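Local coordinates for PixA inclusion body protein (Burkholderia cenocepacia, PDB 4LZK) that is of unknown function but belongs to the PixA family of inclusion body proteins and here assembles with five further protein chains, at residues 106-111 and 153-158; 23-28 and 86-90. All blocks are in the same frame, centred on the assembly; numbering follows the deposited sequence.

In the fold
The chain is built around two mixed sheets, and each interaction belongs to one of them. Interaction 2 (23-28 with 86-90) joins two parallel strands in the sheet that also holds strands 53-57, 142-149 and 115-120; the centre of interaction 2 lies about 8 Å from the centre of the chain. Interaction 1 (106-111 with 153-158), its centre about 17 Å from that of the chain, forms where strand 96-105 ends against strand 154-167 of the other sheet. The centres of interactions 1 and 2 are about 24 Å apart, and the nearest atoms of interactions 1 and 2 about 10 Å. Strand 154-167 relates them, since its first residues form interaction 1 while Phe162 and Leu164 meet side chains of interaction 2. Each interaction also reaches a different neighbouring subunit.

Interaction 1. Residues 106-111 and 153-158; sequences SGAQVF and AGSEYL
Glu156 sets its CG anti to the backbone N (chi1 -172°) and stays extended beyond it (chi2 176°), which carries the carboxylate across to the backbone of Val110 and Phe111. There Phe111 N donates to Glu156 OE1 at 2.9 Å, nearly along the C-O axis and close to straight (164°), and the same oxygen lies near the plane of the Phe111 ring, at its edge. Water 1 links the other oxygen to this loop, donating hydrogen bonds to Glu156 OE2 (2.6 Å) and Phe111 O. The two carboxylate oxygens thus hold Phe111 through its N-H and, by way of water, its carbonyl. Val110 leans over the start of the strand, its CG2 3.3 Å from Gly154 O.

Before the loop, Ser106 and Tyr157 form an antiparallel hydrogen-bonded pair: Ser106 N to Tyr157 O is 3.1 Å, and Tyr157 N to Ser106 O is 3.0 Å. Ala108 N then donates to Ser155 O at 3.0 Å. Gly107, at a positive phi, and Glu156 make a non-hydrogen-bonded pair, with Gly107 CA 3.6 Å from Ser155 O. The chain turns a corner at Ser106, and an inverse gamma turn centred on Gln109 brings Val110 and Phe111 back over strand 154-167.

Ser106 OG and Tyr157 OH hydrogen-bond to Asn77 OD1 and Leu76 O, respectively, of a second subunit. Strand 172-186 flanks strand 154-167, touching Val110 through Ala186 and Phe111 through Ala184.

Interaction 2. Residues 23-28 and 86-90; sequences LAVIDT and GTSLA
Backbone hydrogen bonds set the register between Ala24 and Gly86, Val25 and Thr87, and Ile26 and Ser88, a parallel pairing whose strand axes approach to 4.6 Å at an angle of 29°. Thr87 uses both of its backbone polar groups: Thr87 N donates to Ala24 O at 2.9 Å, and Ile26 N donates to Thr87 O, also at 2.9 Å. Both donors arrive nearly end-on to the carbonyl. Past the last pair the ladder frays, and Leu89 N reaches Ile26 O only weakly (3.3 Å, 126°). CA-H...O contacts accompany the bonds, among them that of Gly86 CA with Ala24 O.

Apolar contacts gather on the face that carries Val25 and Thr87. Val25 sets CG1 anti to the backbone N (chi1 177°), which leaves CG1 to meet Leu89 CD2 at 3.7 Å, the two side chains crossing at about a right angle, and CG2 to lie 4.1 Å from Thr87 CG2, alongside and pointing the same way. Leu89 CD1 rests 3.6 Å from Asp27 CG; Asp27 is the N-cap of helix 28-34, its OD1 hydrogen-bonded to Tyr30 N. Leu56 and Gly58 of a third subunit touch Val25 and Leu89, respectively.

A water-mediated link adds to the strand end: water 2 donates to Thr28 OG1 at 2.7 Å and accepts from Leu89 N. Thr28 OG1 also hydrogen-bonds to Asp95 OD2.

Strand 19-26 runs between strands 81-88 and 53-57, which meets it through Met55 and Leu53. Ile26 and Thr28 pack on Phe162 and Leu164 of strand 154-167, where the two sheets face each other, consistent with a beta sandwich.

Interaction 1. Residues 106-111 and 153-158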
loop_
_atom_site.group_PDB
_atom_site.type_symbol
_atom_site.label_atom_id
_atom_site.label_comp_id
_atom_site.label_asym_id
_atom_site.label_seq_id
_atom_site.Cartn_x
_atom_site.Cartn_y
_atom_site.Cartn_z
ATOM N N SER C 106 -6.672 7.536 23.338
ATOM C CA SER C 106 -8.109 7.210 23.140
ATOM C C SER C 106 -8.238 5.720 23.306
ATOM O O SER C 106 -7.306 5.001 23.157
ATOM C CB SER C 106 -8.610 7.418 21.664
ATOM O OG SER C 106 -8.434 8.748 21.190
ATOM N N GLY C 107 -9.450 5.255 23.546
ATOM C CA GLY C 107 -9.716 3.861 23.511
ATOM C C GLY C 107 -9.470 3.055 24.750
ATOM O O GLY C 107 -9.390 3.577 25.809
ATOM N N ALA C 108 -9.389 1.750 24.585
ATOM C CA ALA C 108 -9.144 0.834 25.710
ATOM C C ALA C 108 -7.658 0.926 26.132
ATOM O O ALA C 108 -6.793 1.266 25.303
ATOM C CB ALA C 108 -9.473 -0.608 25.281
ATOM N N GLN C 109 -7.341 0.573 27.374
ATOM C CA GLN C 109 -5.900 0.480 27.764
ATOM C C GLN C 109 -5.415 -0.880 27.301
ATOM O O GLN C 109 -5.249 -1.776 28.092
ATOM C CB GLN C 109 -5.698 0.684 29.292
ATOM C CG GLN C 109 -4.291 1.123 29.686
ATOM C CD GLN C 109 -3.977 1.034 31.167
ATOM O OE1 GLN C 109 -4.374 0.065 31.822
ATOM N NE2 GLN C 109 -3.179 1.998 31.695
ATOM N N VAL C 110 -5.227 -1.057 25.999
ATOM C CA VAL C 110 -4.694 -2.258 25.488
ATOM C C VAL C 110 -3.251 -2.510 26.012
ATOM O O VAL C 110 -2.926 -3.555 26.402
ATOM C CB VAL C 110 -4.608 -2.135 23.966
ATOM C CG1 VAL C 110 -3.816 -3.267 23.347
ATOM C CG2 VAL C 110 -6.033 -2.059 23.391
ATOM N N PHE C 111 -2.441 -1.501 26.054
ATOM C CA PHE C 111 -1.055 -1.667 26.482
ATOM C C PHE C 111 -0.963 -1.191 27.942
ATOM O O PHE C 111 -1.595 -0.187 28.359
ATOM C CB PHE C 111 -0.104 -0.844 25.636
ATOM C CG PHE C 111 0.082 -1.416 24.248
ATOM C CD1 PHE C 111 0.875 -2.503 24.040
ATOM C CD2 PHE C 111 -0.625 -0.894 23.200
ATOM C CE1 PHE C 111 0.985 -3.076 22.801
ATOM C CE2 PHE C 111 -0.555 -1.442 21.951
ATOM C CZ PHE C 111 0.290 -2.531 21.737
ATOM N N ALA C 153 -7.772 -6.897 25.374
ATOM C CA ALA C 153 -8.222 -6.897 23.993
ATOM C C ALA C 153 -8.919 -5.607 23.680
ATOM O O ALA C 153 -9.518 -4.998 24.580
ATOM C CB ALA C 153 -9.126 -8.101 23.703
ATOM N N GLY C 154 -8.823 -5.149 22.422
ATOM C CA GLY C 154 -9.480 -3.955 21.999
ATOM C C GLY C 154 -8.559 -3.037 21.190
ATOM O O GLY C 154 -7.491 -3.464 20.740
ATOM N N SER C 155 -9.002 -1.812 21.048
ATOM C CA SER C 155 -8.334 -0.832 20.215
ATOM C C SER C 155 -7.874 0.323 21.014
ATOM O O SER C 155 -8.646 0.888 21.780
ATOM C CB SER C 155 -9.253 -0.424 19.042
ATOM O OG SER C 155 -8.605 0.710 18.360
ATOM N N GLU C 156 -6.626 0.748 20.814
ATOM C CA GLU C 156 -6.061 1.894 21.565
ATOM C C GLU C 156 -5.350 2.878 20.609
ATOM O O GLU C 156 -4.676 2.444 19.712
ATOM C CB GLU C 156 -5.063 1.428 22.629
ATOM C CG GLU C 156 -4.607 2.553 23.568
ATOM C CD GLU C 156 -3.676 2.105 24.727
ATOM O OE1 GLU C 156 -3.344 0.908 24.817
ATOM O OE2 GLU C 156 -3.338 3.009 25.556
ATOM N N TYR C 157 -5.517 4.152 20.852
ATOM C CA TYR C 157 -4.661 5.153 20.264
ATOM C C TYR C 157 -3.688 5.649 21.343
ATOM O O TYR C 157 -4.121 5.993 22.401
ATOM C CB TYR C 157 -5.448 6.310 19.629
ATOM C CG TYR C 157 -6.587 5.896 18.685
ATOM C CD1 TYR C 157 -6.681 4.592 18.151
ATOM C CD2 TYR C 157 -7.581 6.798 18.315
ATOM C CE1 TYR C 157 -7.778 4.189 17.346
ATOM C CE2 TYR C 157 -8.650 6.410 17.461
ATOM C CZ TYR C 157 -8.769 5.113 17.004
ATOM O OH TYR C 157 -9.823 4.746 16.134
ATOM N N LEU C 158 -2.395 5.689 21.012
ATOM C CA LEU C 158 -1.304 6.141 21.851
ATOM C C LEU C 158 -0.695 7.439 21.368
ATOM O O LEU C 158 -0.555 7.638 20.141
ATOM C CB LEU C 158 -0.230 5.079 21.768
ATOM C CG LEU C 158 -0.874 3.776 22.239
ATOM C CD1 LEU C 158 -0.876 2.653 21.215
ATOM C CD2 LEU C 158 -0.304 3.392 23.562
HETATM O O HOH W 1 -1.400 2.303 27.143
#

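Interaction 2. Residues 23-28 and 86-90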
loop_
_atom_site.group_PDB
_atom_site.type_symbol
_atom_site.label_atom_id
_atom_site.label_comp_id
_atom_site.label_asym_id
_atom_site.label_seq_id
_atom_site.Cartn_x
_atom_site.Cartn_y
_atom_site.Cartn_z
ATOM N N LEU C 23 10.073 0.822 15.438
ATOM C CA LEU C 23 10.897 1.987 15.186
ATOM C C LEU C 23 10.076 3.103 14.580
ATOM O O LEU C 23 9.456 2.971 13.472
ATOM C CB LEU C 23 12.142 1.639 14.336
ATOM C CG LEU C 23 13.190 2.757 14.211
ATOM C CD1 LEU C 23 13.848 3.017 15.565
ATOM C CD2 LEU C 23 14.186 2.374 13.130
ATOM N N ALA C 24 10.091 4.253 15.228
ATOM C CA ALA C 24 9.505 5.424 14.658
ATOM C C ALA C 24 10.617 6.243 14.039
ATOM O O ALA C 24 11.575 6.529 14.688
ATOM C CB ALA C 24 8.691 6.284 15.674
ATOM N N VAL C 25 10.436 6.567 12.760
ATOM C CA VAL C 25 11.400 7.340 11.983
ATOM C C VAL C 25 10.786 8.674 11.591
ATOM O O VAL C 25 9.857 8.705 10.810
ATOM C CB VAL C 25 11.870 6.560 10.754
ATOM C CG1 VAL C 25 12.845 7.402 9.879
ATOM C CG2 VAL C 25 12.489 5.234 11.203
ATOM N N ILE C 26 11.326 9.771 12.079
ATOM C CA ILE C 26 10.656 11.050 12.021
ATOM C C ILE C 26 11.371 11.932 11.021
ATOM O O ILE C 26 12.630 11.971 11.021
ATOM C CB ILE C 26 10.691 11.721 13.417
ATOM C CG1 ILE C 26 9.862 10.861 14.367
ATOM C CG2 ILE C 26 10.181 13.183 13.375
ATOM C CD1 ILE C 26 10.377 10.715 15.718
ATOM N N ASP C 27 10.615 12.548 10.120
ATOM C CA ASP C 27 11.147 13.502 9.104
ATOM C C ASP C 27 11.323 14.898 9.792
ATOM O O ASP C 27 10.430 15.756 9.800
ATOM C CB ASP C 27 10.254 13.560 7.891
ATOM C CG ASP C 27 10.837 14.418 6.706
ATOM O OD1 ASP C 27 11.805 15.157 6.888
ATOM O OD2 ASP C 27 10.281 14.322 5.600
ATOM N N THR C 28 12.460 15.065 10.432
ATOM C CA THR C 28 12.710 16.220 11.238
ATOM C C THR C 28 12.766 17.477 10.381
ATOM O O THR C 28 12.362 18.526 10.812
ATOM C CB THR C 28 13.959 16.056 12.148
ATOM O OG1 THR C 28 15.114 15.706 11.366
ATOM C CG2 THR C 28 13.673 15.041 13.212
ATOM N N GLY C 86 12.794 5.732 18.697
ATOM C CA GLY C 86 12.560 6.769 17.712
ATOM C C GLY C 86 13.881 7.305 17.182
ATOM O O GLY C 86 14.868 7.390 17.910
ATOM N N THR C 87 13.895 7.710 15.943
ATOM C CA THR C 87 15.084 8.275 15.389
ATOM C C THR C 87 14.744 9.117 14.183
ATOM O O THR C 87 13.614 9.088 13.697
ATOM C CB THR C 87 16.055 7.151 14.969
ATOM O OG1 THR C 87 17.370 7.709 14.719
ATOM C CG2 THR C 87 15.556 6.346 13.705
ATOM N N SER C 88 15.716 9.843 13.630
ATOM C CA SER C 88 15.391 10.651 12.465
ATOM C C SER C 88 15.719 9.884 11.205
ATOM O O SER C 88 16.253 8.720 11.258
ATOM C CB SER C 88 16.188 11.970 12.610
ATOM O OG SER C 88 17.530 11.668 12.230
ATOM N N LEU C 89 15.483 10.519 10.076
ATOM C CA LEU C 89 15.808 9.967 8.779
ATOM C C LEU C 89 17.316 9.848 8.581
ATOM O O LEU C 89 17.767 9.032 7.764
ATOM C CB LEU C 89 15.174 10.761 7.630
ATOM C CG LEU C 89 13.680 10.464 7.386
ATOM C CD1 LEU C 89 13.011 11.588 6.584
ATOM C CD2 LEU C 89 13.613 9.083 6.651
ATOM N N ALA C 90 18.087 10.638 9.322
ATOM C CA ALA C 90 19.528 10.413 9.333
ATOM C C ALA C 90 19.976 9.778 10.606
ATOM O O ALA C 90 21.074 10.027 11.095
ATOM C CB ALA C 90 20.303 11.668 9.015
HETATM O O HOH W 2 15.198 13.610 9.603
#